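Local atomic coordinates of glycosyl hydrolase family 62 protein (Coprinopsis cinerea, PDB entry 5B6T), a protein that probably hydrolyses alpha-L-arabinofuranosyl side groups of arabinoxylan, as an alpha-L-arabinofuranosidase of glycoside hydrolase family 62. Residues R81-V86 / I263-L268; P29-H34 / W38-S43; Y50-I55 / L97-G102. All coordinates share one frame; numbering follows the deposited sequence.

All three contacts are largely buried, but they lie at different depths. Contact 1 is the innermost, its centre about 3 Å from the centre of the chain. Contacts 2 and 3 are centred about 10 and 11 Å out. Among the touching residues, only those of contact 2 reach the surface, at Y33 and, partly, H34. The chemistry differs with the elements joined. Contact 1 works through calcium and water, contact 2 through backbone hydrogen bonds and aromatic rings, contact 3 through apolar packing. Contact 2 lies within one sheet, whereas contacts 1 and 3 join different sheets. Contacts 1 and 3 share the sheet of 82-89 and 94-100, contacts 2 and 3 that of 37-46 and 49-57. S30 OG bonds to E267 OE2 between contacts 2 and 1.

Contact 1: residues R81-V86 / I263-L268. With CA (calcium ion), chain D.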
ATOM      1  N   ARG A  81      -4.443  -3.943  13.886  1.00  8.25           N
ATOM      2  CA  ARG A  81      -3.927  -2.867  13.025  1.00  7.90           C
ATOM      3  C   ARG A  81      -3.483  -3.556  11.742  1.00  7.85           C
ATOM      4  O   ARG A  81      -2.907  -4.640  11.788  1.00  8.23           O
ATOM      5  CB  ARG A  81      -2.730  -2.110  13.638  1.00  8.07           C
ATOM      6  CG  ARG A  81      -3.025  -1.310  14.898  1.00  8.21           C
ATOM      7  CD  ARG A  81      -2.723  -2.135  16.136  1.00  8.46           C
ATOM      8  NE  ARG A  81      -2.786  -1.354  17.370  1.00  8.53           N
ATOM      9  CZ  ARG A  81      -3.902  -0.987  17.978  1.00  9.32           C
ATOM     10  NH1 ARG A  81      -5.099  -1.326  17.495  1.00  9.80           N
ATOM     11  NH2 ARG A  81      -3.829  -0.332  19.119  1.00  9.66           N
ATOM     12  N   ALA A  82      -3.724  -2.916  10.602  1.00  7.42           N
ATOM     13  CA  ALA A  82      -3.339  -3.518   9.315  1.00  7.38           C
ATOM     14  C   ALA A  82      -3.140  -2.484   8.221  1.00  6.93           C
ATOM     15  O   ALA A  82      -3.746  -1.406   8.256  1.00  7.18           O
ATOM     16  CB  ALA A  82      -4.347  -4.551   8.861  1.00  7.84           C
ATOM     17  N   ALA A  83      -2.300  -2.862   7.266  1.00  6.82           N
ATOM     18  CA  ALA A  83      -2.096  -2.149   5.991  1.00  6.71           C
ATOM     19  C   ALA A  83      -1.516  -0.748   6.173  1.00  6.55           C
ATOM     20  O   ALA A  83      -2.205   0.274   6.036  1.00  7.37           O
ATOM     21  CB  ALA A  83      -3.369  -2.157   5.129  1.00  6.89           C
ATOM     22  N   PRO A  84      -0.224  -0.696   6.467  1.00  6.15           N
ATOM     23  CA  PRO A  84       0.400   0.558   6.819  1.00  6.06           C
ATOM     24  C   PRO A  84       0.848   1.401   5.605  1.00  5.86           C
ATOM     25  O   PRO A  84       1.093   0.873   4.508  1.00  6.02           O
ATOM     26  CB  PRO A  84       1.616   0.105   7.618  1.00  5.97           C
ATOM     27  CG  PRO A  84       2.011  -1.190   6.981  1.00  6.04           C
ATOM     28  CD  PRO A  84       0.721  -1.831   6.575  1.00  5.84           C
ATOM     29  N   GLN A  85       1.023   2.711   5.841  1.00  5.55           N
ATOM     30  CA  GLN A  85       1.632   3.632   4.892  1.00  5.75           C
ATOM     31  C   GLN A  85       2.507   4.565   5.693  1.00  5.92           C
ATOM     32  O   GLN A  85       2.000   5.266   6.549  1.00  6.17           O
ATOM     33  CB  GLN A  85       0.589   4.461   4.132  1.00  5.85           C
ATOM     34  CG  GLN A  85       1.243   5.401   3.118  1.00  5.91           C
ATOM     35  CD  GLN A  85       0.376   6.574   2.747  1.00  6.05           C
ATOM     36  OE1 GLN A  85      -0.509   6.987   3.482  1.00  6.25           O
ATOM     37  NE2 GLN A  85       0.682   7.159   1.604  1.00  6.10           N
ATOM     38  N   VAL A  86       3.805   4.582   5.416  1.00  6.14           N
ATOM     39  CA  VAL A  86       4.732   5.484   6.092  1.00  6.54           C
ATOM     40  C   VAL A  86       5.140   6.656   5.207  1.00  6.40           C
ATOM     41  O   VAL A  86       5.398   6.481   4.020  1.00  6.92           O
ATOM     42  CB  VAL A  86       6.006   4.737   6.610  1.00  6.62           C
ATOM     43  CG1 VAL A  86       6.872   4.201   5.472  1.00  6.62           C
ATOM     44  CG2 VAL A  86       6.831   5.649   7.523  1.00  7.09           C
ATOM     45  N   ILE A 263      -0.514 -10.875  -8.062  1.00  8.00           N
ATOM     46  CA  ILE A 263       0.257  -9.666  -7.795  1.00  8.17           C
ATOM     47  C   ILE A 263      -0.665  -8.790  -6.971  1.00  7.68           C
ATOM     48  O   ILE A 263      -1.654  -8.262  -7.483  1.00  8.11           O
ATOM     49  CB  ILE A 263       0.717  -8.915  -9.077  1.00  8.82           C
ATOM     50  CG1 ILE A 263       1.393  -9.860 -10.057  1.00  9.61           C
ATOM     51  CG2 ILE A 263       1.623  -7.770  -8.681  1.00  8.64           C
ATOM     52  CD1 ILE A 263       2.660 -10.554  -9.573  1.00  9.49           C
ATOM     53  N   SER A 264      -0.373  -8.716  -5.675  1.00  7.21           N
ATOM     54  CA  SER A 264      -1.301  -8.132  -4.719  1.00  6.98           C
ATOM     55  C   SER A 264      -0.629  -7.044  -3.842  1.00  6.97           C
ATOM     56  O   SER A 264       0.598  -6.864  -3.891  1.00  7.72           O
ATOM     57  CB  SER A 264      -1.946  -9.298  -3.940  1.00  6.90           C
ATOM     58  OG  SER A 264      -2.862  -8.911  -2.933  1.00  6.48           O
ATOM     59  N   HIS A 265      -1.483  -6.336  -3.085  1.00  6.79           N
ATOM     60  CA  HIS A 265      -1.188  -5.188  -2.224  1.00  6.50           C
ATOM     61  C   HIS A 265       0.265  -4.837  -2.054  1.00  6.47           C
ATOM     62  O   HIS A 265       0.981  -5.513  -1.339  1.00  7.40           O
ATOM     63  CB  HIS A 265      -1.830  -5.400  -0.855  1.00  6.28           C
ATOM     64  CG  HIS A 265      -1.947  -4.141  -0.070  1.00  6.34           C
ATOM     65  ND1 HIS A 265      -3.045  -3.827   0.704  1.00  6.73           N
ATOM     66  CD2 HIS A 265      -1.115  -3.078   0.004  1.00  6.57           C
ATOM     67  CE1 HIS A 265      -2.866  -2.634   1.240  1.00  6.56           C
ATOM     68  NE2 HIS A 265      -1.699  -2.162   0.842  1.00  6.69           N
ATOM     69  N   GLY A 266       0.691  -3.794  -2.757  1.00  6.45           N
ATOM     70  CA  GLY A 266       2.074  -3.376  -2.758  1.00  6.55           C
ATOM     71  C   GLY A 266       2.289  -1.872  -2.709  1.00  6.44           C
ATOM     72  O   GLY A 266       1.381  -1.083  -2.391  1.00  7.04           O
ATOM     73  N   GLU A 267       3.528  -1.464  -3.023  1.00  6.38           N
ATOM     74  CA  GLU A 267       3.929  -0.049  -3.074  1.00  6.14           C
ATOM     75  C   GLU A 267       5.092   0.098  -4.017  1.00  6.43           C
ATOM     76  O   GLU A 267       5.979  -0.791  -4.067  1.00  6.28           O
ATOM     77  CB  GLU A 267       4.344   0.503  -1.698  1.00  6.08           C
ATOM     78  CG  GLU A 267       3.266   1.374  -1.023  1.00  5.98           C
ATOM     79  CD  GLU A 267       3.723   2.076   0.225  1.00  6.04           C
ATOM     80  OE1 GLU A 267       4.901   2.483   0.277  1.00  5.74           O
ATOM     81  OE2 GLU A 267       2.906   2.205   1.180  1.00  5.99           O
ATOM     82  N   LEU A 268       5.117   1.235  -4.724  1.00  6.37           N
ATOM     83  CA  LEU A 268       6.247   1.575  -5.574  1.00  6.72           C
ATOM     84  C   LEU A 268       7.384   2.162  -4.737  1.00  6.70           C
ATOM     85  O   LEU A 268       7.169   2.854  -3.727  1.00  6.68           O
ATOM     86  CB  LEU A 268       5.880   2.602  -6.662  1.00  6.93           C
ATOM     87  CG  LEU A 268       5.084   2.112  -7.889  1.00  7.22           C
ATOM     88  CD1 LEU A 268       4.621   3.315  -8.718  1.00  7.57           C
ATOM     89  CD2 LEU A 268       5.925   1.186  -8.767  1.00  7.34           C
TER
HETATM   90 CA    CA D 501      -0.803  -0.248   1.245  1.00  9.58          CA
HETATM   91  O   HOH W   1       0.186   1.516   1.739  1.00  6.38           O
HETATM   92  O   HOH W   2      -0.190  -0.979   3.196  1.00  6.30           O
HETATM   93  O   HOH W   3      -1.336   0.320  -0.750  1.00  7.14           O
HETATM   94  O   HOH W   4      -2.559   0.546   1.974  1.00  7.49           O
HETATM   95  O   HOH W   5       0.960  -0.949   0.365  1.00  6.35           O
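Water and metal bring P84, E267 and H265 together more than direct touching does. H265 binds the calcium ion through NE2, at 2.1 Å. Five waters complete its six ligands, and waters 4 and 5 lie in the ring plane. CB of H265 points toward 81-86. With CG anti to the backbone N (chi1 -162°), NE2 reaches the calcium.

The second group is hydrogen bonds from metal waters. Water 2 donates to P84 O at 2.6 Å. Water 1 lies between P84 O and E267 OE2, 2.9 Å from the latter. More acceptors surround it than it has protons, so it may not serve both at once. P84 O thus acts in the second shell of the metal.

Direct contacts are few. A83 CB touches H265 CE1 obliquely at 4.0 Å. Q85 CG passes E267 OE2 at 4.1 Å, and the two side chains cross at about a right angle. Their polar ends part: Q85 OE1 accepts from V146 N, while E267 uses S30 and a salt bridge to R270.

A histidine-bound, hydrated calcium at the centre of the fold is consistent with the central metal site of the five-bladed propeller of family 62. The segments lie on edge strands of two different sheets. Strand 142-148 adds D143 against A83 and H265, and W145 against Q85 and E267. Strand 94-100 pairs with 82-89 in the same sheet.

Contact 2: residues P29-H34 / W38-S43; sequences PSVVYH and WHVFAS
The ring of Y33 meets the indole of W38 in an edge-to-face, T-shaped pair. The planes stand at 60°. Y33 CD1 is the touching atom, 3.4 Å from W38 CE2 and over the middle of the indole face. Behind it, Y33 CB makes a CH-pi contact with the six-membered ring, 3.9 Å from its centroid. W38 has CG anti to the carbonyl carbon (chi1 -66°), and its indole swings back across the neighbouring strand. There CE3 also meets V31 CG2, at 3.5 Å. V31 CG2 reaches V40 CG2 as well. V31, Y33, W38 and V40 lie on one face of the hairpin. With an alanine here instead of W38, Y33 CD1 and V31 CG2 would probably lose the surface they pack on, and the Y33 ring would probably turn more freely.

S30, V32, H39 and F41 lie on the other face. The H39 imidazole presents its edge to 29-34. NE2 donates to H34 O at 3.0 Å, and that oxygen lies almost in the ring plane. ND1 is held by the hydroxyl of Y54, so both nitrogens fix the ring's rotation. V32 CG2 packs on H39 CB at 3.9 Å.

Between the faces runs an antiparallel ladder. S30 pairs with F41 and V32 with H39, each through two backbone bonds. The straightest is S30 N to F41 O, at 2.8 Å.

Strand 25-34 is the edge of a four-stranded antiparallel sheet. Strand 37-46 lies next to it, with 49-57 beyond. R285 and L287 of strand 285-290 pack against the W38 and V31 face, while P84 and V86 of strand 82-89 lie against F41.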
ATOM      1  N   PRO A  29       2.834  -4.165   2.141  1.00  6.43           N
ATOM      2  CA  PRO A  29       4.005  -3.419   2.555  1.00  6.72           C
ATOM      3  C   PRO A  29       3.982  -1.945   2.209  1.00  6.67           C
ATOM      4  O   PRO A  29       3.477  -1.555   1.148  1.00  6.66           O
ATOM      5  CB  PRO A  29       5.157  -4.100   1.775  1.00  6.77           C
ATOM      6  CG  PRO A  29       4.477  -4.689   0.578  1.00  6.91           C
ATOM      7  CD  PRO A  29       3.152  -5.146   1.080  1.00  6.73           C
ATOM      8  N   SER A  30       4.601  -1.144   3.080  1.00  6.68           N
ATOM      9  CA  SER A  30       4.959   0.221   2.793  1.00  6.29           C
ATOM     10  C   SER A  30       6.486   0.355   2.903  1.00  6.59           C
ATOM     11  O   SER A  30       7.098  -0.278   3.750  1.00  6.91           O
ATOM     12  CB  SER A  30       4.290   1.163   3.796  1.00  6.41           C
ATOM     13  OG  SER A  30       4.444   2.515   3.395  1.00  6.16           O
ATOM     14  N   VAL A  31       7.084   1.185   2.061  1.00  6.48           N
ATOM     15  CA  VAL A  31       8.534   1.219   1.976  1.00  6.80           C
ATOM     16  C   VAL A  31       9.125   2.574   1.646  1.00  6.88           C
ATOM     17  O   VAL A  31       8.681   3.263   0.735  1.00  6.79           O
ATOM     18  CB  VAL A  31       9.059   0.158   0.983  1.00  6.98           C
ATOM     19  CG1 VAL A  31       8.437   0.317  -0.401  1.00  7.05           C
ATOM     20  CG2 VAL A  31      10.572   0.139   0.931  1.00  7.07           C
ATOM     21  N   VAL A  32      10.169   2.907   2.410  1.00  6.93           N
ATOM     22  CA  VAL A  32      11.022   4.068   2.125  1.00  7.34           C
ATOM     23  C   VAL A  32      12.485   3.705   2.330  1.00  7.33           C
ATOM     24  O   VAL A  32      12.823   2.852   3.157  1.00  7.75           O
ATOM     25  CB  VAL A  32      10.685   5.305   2.995  1.00  7.38           C
ATOM     26  CG1 VAL A  32       9.302   5.835   2.659  1.00  7.56           C
ATOM     27  CG2 VAL A  32      10.793   5.041   4.487  1.00  8.01           C
ATOM     28  N   TYR A  33      13.330   4.377   1.548  1.00  7.81           N
ATOM     29  CA  TYR A  33      14.787   4.314   1.714  1.00  7.96           C
ATOM     30  C   TYR A  33      15.225   5.598   2.383  1.00  8.20           C
ATOM     31  O   TYR A  33      14.942   6.686   1.889  1.00  8.59           O
ATOM     32  CB  TYR A  33      15.479   4.167   0.373  1.00  8.16           C
ATOM     33  CG  TYR A  33      16.959   3.811   0.491  1.00  8.28           C
ATOM     34  CD1 TYR A  33      17.351   2.525   0.799  1.00  7.92           C
ATOM     35  CD2 TYR A  33      17.952   4.768   0.270  1.00  8.07           C
ATOM     36  CE1 TYR A  33      18.688   2.181   0.884  1.00  8.00           C
ATOM     37  CE2 TYR A  33      19.290   4.447   0.384  1.00  7.88           C
ATOM     38  CZ  TYR A  33      19.661   3.154   0.667  1.00  7.94           C
ATOM     39  OH  TYR A  33      21.009   2.815   0.724  1.00  8.30           O
ATOM     40  N   HIS A  34      15.873   5.468   3.535  1.00  8.55           N
ATOM     41  CA  HIS A  34      16.242   6.637   4.339  1.00  9.57           C
ATOM     42  C   HIS A  34      17.526   6.351   5.073  1.00  9.89           C
ATOM     43  O   HIS A  34      17.675   5.289   5.720  1.00  9.79           O
ATOM     44  CB  HIS A  34      15.127   6.972   5.335  1.00  9.87           C
ATOM     45  CG  HIS A  34      15.495   8.005   6.351  1.00 11.43           C
ATOM     46  ND1 HIS A  34      15.542   9.338   6.052  1.00 12.73           N
ATOM     47  CD2 HIS A  34      15.843   7.897   7.652  1.00 12.55           C
ATOM     48  CE1 HIS A  34      15.881  10.023   7.129  1.00 13.13           C
ATOM     49  NE2 HIS A  34      16.081   9.173   8.111  1.00 13.68           N
ATOM     50  N   TRP A  38      16.674   0.462   3.851  1.00  8.19           N
ATOM     51  CA  TRP A  38      15.262   0.249   3.574  1.00  7.80           C
ATOM     52  C   TRP A  38      14.509   0.139   4.878  1.00  8.20           C
ATOM     53  O   TRP A  38      14.967  -0.515   5.819  1.00  8.68           O
ATOM     54  CB  TRP A  38      15.085  -1.040   2.764  1.00  7.47           C
ATOM     55  CG  TRP A  38      15.705  -0.896   1.405  1.00  7.35           C
ATOM     56  CD1 TRP A  38      16.898  -1.380   0.982  1.00  7.37           C
ATOM     57  CD2 TRP A  38      15.150  -0.161   0.310  1.00  7.65           C
ATOM     58  NE1 TRP A  38      17.121  -1.005  -0.342  1.00  7.33           N
ATOM     59  CE2 TRP A  38      16.064  -0.244  -0.767  1.00  7.44           C
ATOM     60  CE3 TRP A  38      13.982   0.594   0.150  1.00  7.64           C
ATOM     61  CZ2 TRP A  38      15.835   0.393  -1.991  1.00  7.51           C
ATOM     62  CZ3 TRP A  38      13.754   1.214  -1.085  1.00  7.69           C
ATOM     63  CH2 TRP A  38      14.679   1.111  -2.123  1.00  7.84           C
ATOM     64  N   HIS A  39      13.336   0.761   4.905  1.00  7.49           N
ATOM     65  CA  HIS A  39      12.440   0.713   6.054  1.00  7.56           C
ATOM     66  C   HIS A  39      11.116   0.190   5.520  1.00  7.23           C
ATOM     67  O   HIS A  39      10.433   0.878   4.765  1.00  7.89           O
ATOM     68  CB  HIS A  39      12.258   2.097   6.673  1.00  7.69           C
ATOM     69  CG  HIS A  39      13.550   2.726   7.051  1.00  8.34           C
ATOM     70  ND1 HIS A  39      14.104   2.626   8.307  1.00  8.40           N
ATOM     71  CD2 HIS A  39      14.445   3.408   6.302  1.00  8.44           C
ATOM     72  CE1 HIS A  39      15.273   3.245   8.326  1.00  8.73           C
ATOM     73  NE2 HIS A  39      15.511   3.715   7.114  1.00  8.50           N
ATOM     74  N   VAL A  40      10.774  -1.031   5.910  1.00  6.95           N
ATOM     75  CA  VAL A  40       9.560  -1.653   5.440  1.00  7.05           C
ATOM     76  C   VAL A  40       8.603  -1.812   6.631  1.00  6.71           C
ATOM     77  O   VAL A  40       9.001  -2.301   7.705  1.00  7.16           O
ATOM     78  CB  VAL A  40       9.840  -3.028   4.799  1.00  7.38           C
ATOM     79  CG1 VAL A  40       8.553  -3.812   4.507  1.00  7.99           C
ATOM     80  CG2 VAL A  40      10.710  -2.877   3.540  1.00  7.51           C
ATOM     81  N   PHE A  41       7.359  -1.405   6.435  1.00  6.68           N
ATOM     82  CA  PHE A  41       6.280  -1.696   7.384  1.00  6.70           C
ATOM     83  C   PHE A  41       5.311  -2.626   6.717  1.00  6.75           C
ATOM     84  O   PHE A  41       5.018  -2.457   5.543  1.00  6.95           O
ATOM     85  CB  PHE A  41       5.566  -0.392   7.780  1.00  6.78           C
ATOM     86  CG  PHE A  41       6.456   0.577   8.488  1.00  6.83           C
ATOM     87  CD1 PHE A  41       7.383   1.342   7.802  1.00  6.95           C
ATOM     88  CD2 PHE A  41       6.390   0.687   9.871  1.00  6.98           C
ATOM     89  CE1 PHE A  41       8.249   2.189   8.485  1.00  7.26           C
ATOM     90  CE2 PHE A  41       7.213   1.566  10.538  1.00  7.43           C
ATOM     91  CZ  PHE A  41       8.124   2.328   9.845  1.00  7.63           C
ATOM     92  N   ALA A  42       4.825  -3.639   7.449  1.00  6.53           N
ATOM     93  CA  ALA A  42       3.946  -4.626   6.847  1.00  6.83           C
ATOM     94  C   ALA A  42       2.927  -5.085   7.862  1.00  6.81           C
ATOM     95  O   ALA A  42       3.162  -4.957   9.075  1.00  7.04           O
ATOM     96  CB  ALA A  42       4.779  -5.810   6.345  1.00  6.74           C
ATOM     97  N   SER A  43       1.810  -5.619   7.355  1.00  6.68           N
ATOM     98  CA  SER A  43       0.864  -6.349   8.207  1.00  7.31           C
ATOM     99  C   SER A  43       1.396  -7.733   8.536  1.00  7.34           C
ATOM    100  O   SER A  43       1.906  -8.427   7.676  1.00  7.86           O
ATOM    101  CB  SER A  43      -0.487  -6.547   7.514  1.00  7.40           C
ATOM    102  OG  SER A  43      -0.983  -5.318   7.047  1.00  7.62           O
TER

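Contact 3: residues Y50-I55 / L97-G102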
ATOM      1  N   TYR A  50      -4.476  -9.449  13.030  1.00 10.94           N
ATOM      2  CA  TYR A  50      -3.538  -8.606  12.312  1.00 10.31           C
ATOM      3  C   TYR A  50      -2.887  -7.628  13.241  1.00 10.00           C
ATOM      4  O   TYR A  50      -3.537  -7.045  14.102  1.00 10.23           O
ATOM      5  CB  TYR A  50      -4.270  -7.798  11.255  1.00 10.96           C
ATOM      6  CG  TYR A  50      -4.650  -8.599  10.036  1.00 11.25           C
ATOM      7  CD1 TYR A  50      -5.716  -9.479  10.054  1.00 12.53           C
ATOM      8  CD2 TYR A  50      -3.951  -8.442   8.857  1.00 11.87           C
ATOM      9  CE1 TYR A  50      -6.047 -10.229   8.932  1.00 12.81           C
ATOM     10  CE2 TYR A  50      -4.272  -9.152   7.737  1.00 12.37           C
ATOM     11  CZ  TYR A  50      -5.317 -10.056   7.760  1.00 12.80           C
ATOM     12  OH  TYR A  50      -5.607 -10.754   6.595  1.00 14.65           O
ATOM     13  N   ASN A  51      -1.592  -7.397  13.025  1.00  9.22           N
ATOM     14  CA  ASN A  51      -0.893  -6.264  13.649  1.00  9.18           C
ATOM     15  C   ASN A  51       0.193  -5.823  12.631  1.00  8.55           C
ATOM     16  O   ASN A  51       0.104  -6.145  11.449  1.00  8.04           O
ATOM     17  CB  ASN A  51      -0.396  -6.631  15.073  1.00 10.02           C
ATOM     18  CG  ASN A  51      -0.224  -5.414  16.008  1.00 11.04           C
ATOM     19  OD1 ASN A  51      -1.073  -5.120  16.874  1.00 12.26           O
ATOM     20  ND2 ASN A  51       0.908  -4.779  15.925  1.00 10.45           N
ATOM     21  N   LEU A  52       1.184  -5.085  13.078  1.00  8.24           N
ATOM     22  CA  LEU A  52       2.147  -4.451  12.185  1.00  7.79           C
ATOM     23  C   LEU A  52       3.560  -4.765  12.632  1.00  8.08           C
ATOM     24  O   LEU A  52       3.845  -4.871  13.822  1.00  8.04           O
ATOM     25  CB  LEU A  52       1.956  -2.925  12.194  1.00  7.78           C
ATOM     26  CG  LEU A  52       0.608  -2.385  11.694  1.00  7.66           C
ATOM     27  CD1 LEU A  52       0.487  -0.872  11.893  1.00  7.82           C
ATOM     28  CD2 LEU A  52       0.377  -2.699  10.223  1.00  7.79           C
ATOM     29  N   VAL A  53       4.437  -4.858  11.641  1.00  7.41           N
ATOM     30  CA  VAL A  53       5.856  -5.112  11.885  1.00  7.84           C
ATOM     31  C   VAL A  53       6.719  -4.122  11.075  1.00  7.46           C
ATOM     32  O   VAL A  53       6.342  -3.707   9.964  1.00  7.50           O
ATOM     33  CB  VAL A  53       6.182  -6.583  11.572  1.00  7.96           C
ATOM     34  CG1 VAL A  53       6.002  -6.898  10.105  1.00  8.03           C
ATOM     35  CG2 VAL A  53       7.570  -6.958  12.087  1.00  8.34           C
ATOM     36  N   TYR A  54       7.868  -3.763  11.662  1.00  7.34           N
ATOM     37  CA  TYR A  54       8.872  -2.917  11.065  1.00  7.54           C
ATOM     38  C   TYR A  54      10.101  -3.778  10.776  1.00  8.07           C
ATOM     39  O   TYR A  54      10.527  -4.596  11.625  1.00  7.90           O
ATOM     40  CB  TYR A  54       9.242  -1.779  12.010  1.00  7.44           C
ATOM     41  CG  TYR A  54      10.470  -1.000  11.634  1.00  7.98           C
ATOM     42  CD1 TYR A  54      10.449  -0.119  10.553  1.00  7.85           C
ATOM     43  CD2 TYR A  54      11.655  -1.081  12.378  1.00  7.90           C
ATOM     44  CE1 TYR A  54      11.567   0.611  10.196  1.00  8.34           C
ATOM     45  CE2 TYR A  54      12.778  -0.357  12.011  1.00  8.26           C
ATOM     46  CZ  TYR A  54      12.732   0.509  10.934  1.00  8.30           C
ATOM     47  OH  TYR A  54      13.850   1.243  10.584  1.00  8.94           O
ATOM     48  N   ILE A  55      10.613  -3.635   9.552  1.00  8.03           N
ATOM     49  CA  ILE A  55      11.724  -4.424   9.049  1.00  8.94           C
ATOM     50  C   ILE A  55      12.707  -3.469   8.390  1.00  9.54           C
ATOM     51  O   ILE A  55      12.292  -2.642   7.602  1.00  9.38           O
ATOM     52  CB  ILE A  55      11.236  -5.448   8.003  1.00  9.44           C
ATOM     53  CG1 ILE A  55       9.986  -6.210   8.503  1.00  9.68           C
ATOM     54  CG2 ILE A  55      12.373  -6.403   7.627  1.00  9.69           C
ATOM     55  CD1 ILE A  55       9.318  -7.080   7.436  1.00  9.97           C
ATOM     56  N   LEU A  97       2.570   7.085  10.274  1.00  6.76           N
ATOM     57  CA  LEU A  97       2.255   5.709   9.879  1.00  6.85           C
ATOM     58  C   LEU A  97       0.721   5.619   9.906  1.00  7.39           C
ATOM     59  O   LEU A  97       0.112   5.734  10.982  1.00  7.12           O
ATOM     60  CB  LEU A  97       2.863   4.703  10.862  1.00  7.33           C
ATOM     61  CG  LEU A  97       2.842   3.249  10.406  1.00  7.36           C
ATOM     62  CD1 LEU A  97       3.743   3.014   9.181  1.00  7.47           C
ATOM     63  CD2 LEU A  97       3.230   2.298  11.543  1.00  7.94           C
ATOM     64  N   VAL A  98       0.151   5.518   8.712  1.00  6.90           N
ATOM     65  CA  VAL A  98      -1.269   5.462   8.472  1.00  7.13           C
ATOM     66  C   VAL A  98      -1.653   3.999   8.301  1.00  7.35           C
ATOM     67  O   VAL A  98      -0.905   3.221   7.698  1.00  7.67           O
ATOM     68  CB  VAL A  98      -1.627   6.308   7.233  1.00  7.25           C
ATOM     69  CG1 VAL A  98      -3.055   6.055   6.763  1.00  7.26           C
ATOM     70  CG2 VAL A  98      -1.417   7.762   7.546  1.00  7.31           C
ATOM     71  N   TYR A  99      -2.781   3.606   8.871  1.00  7.48           N
ATOM     72  CA  TYR A  99      -3.243   2.206   8.836  1.00  7.79           C
ATOM     73  C   TYR A  99      -4.717   2.162   9.257  1.00  8.39           C
ATOM     74  O   TYR A  99      -5.317   3.217   9.563  1.00  8.10           O
ATOM     75  CB  TYR A  99      -2.381   1.312   9.761  1.00  7.83           C
ATOM     76  CG  TYR A  99      -2.251   1.878  11.169  1.00  7.60           C
ATOM     77  CD1 TYR A  99      -1.213   2.728  11.491  1.00  7.52           C
ATOM     78  CD2 TYR A  99      -3.132   1.514  12.186  1.00  8.03           C
ATOM     79  CE1 TYR A  99      -1.086   3.265  12.747  1.00  8.01           C
ATOM     80  CE2 TYR A  99      -2.999   2.033  13.463  1.00  8.27           C
ATOM     81  CZ  TYR A  99      -1.957   2.901  13.749  1.00  8.18           C
ATOM     82  OH  TYR A  99      -1.817   3.464  15.008  1.00  9.46           O
ATOM     83  N   GLN A 100      -5.279   0.957   9.276  1.00  8.30           N
ATOM     84  CA  GLN A 100      -6.676   0.794   9.709  1.00  8.32           C
ATOM     85  C   GLN A 100      -6.719   0.033  11.024  1.00  8.33           C
ATOM     86  O   GLN A 100      -5.894  -0.846  11.299  1.00  8.06           O
ATOM     87  CB  GLN A 100      -7.471   0.037   8.641  1.00  8.79           C
ATOM     88  CG  GLN A 100      -7.078  -1.429   8.500  1.00  9.04           C
ATOM     89  CD  GLN A 100      -7.006  -1.940   7.077  1.00  9.37           C
ATOM     90  OE1 GLN A 100      -6.682  -1.222   6.148  1.00  9.24           O
ATOM     91  NE2 GLN A 100      -7.304  -3.196   6.909  1.00  9.46           N
ATOM     92  N   ASN A 101      -7.689   0.387  11.851  1.00  8.89           N
ATOM     93  CA  ASN A 101      -7.928  -0.274  13.115  1.00  9.84           C
ATOM     94  C   ASN A 101      -9.424  -0.497  13.337  1.00  9.98           C
ATOM     95  O   ASN A 101      -9.847  -0.689  14.488  1.00 12.05           O
ATOM     96  CB  ASN A 101      -7.345   0.544  14.276  1.00  9.83           C
ATOM     97  CG  ASN A 101      -8.098   1.831  14.527  1.00 10.20           C
ATOM     98  OD1 ASN A 101      -8.843   2.322  13.667  1.00 10.26           O
ATOM     99  ND2 ASN A 101      -7.880   2.399  15.710  1.00 10.89           N
ATOM    100  N   GLY A 102     -10.200  -0.489  12.266  1.00 10.39           N
ATOM    101  CA  GLY A 102     -11.670  -0.369  12.329  1.00 10.76           C
ATOM    102  C   GLY A 102     -12.142   1.031  11.915  1.00 11.07           C
ATOM    103  O   GLY A 102     -13.272   1.221  11.396  1.00 13.27           O
TER
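L52 has CG anti to its carbonyl carbon (chi1 -63°), and the branch reaches out from its strand to 97-102. Y99 takes the less usual setting, with CG between the backbone N and the carbonyl carbon (chi1 51°). This folds the phenol over its own backbone and turns one face to L52.

The methyl CD1 of L52 does all the touching. It sits over that face in a CH-pi contact, 4.2 Å from the ring centroid and 22° off the normal. It is offset toward the rim, and its closest atom is Y99 CG, at 3.9 Å. The same methyl meets L97 CD2 at 4.2 Å. One branch of L52 therefore bears on two side chains of the opposite segment.

The backbones stay well apart, with L52 CA and Y99 CA 9.2 Å from each other. This is packing between sheets, not pairing within one. L52 also rests on P84 of strand 82-89, and Y99 on P121. The phenol oxygen of Y99 is hydrogen-bonded to S107 OG, which pins the far end of the ring.

Strands 49-57 and 94-100 belong to successive four-stranded antiparallel sheets. This apolar contact between adjacent sheets fits the packing of neighbouring blades in the five-bladed beta-propeller of family 62.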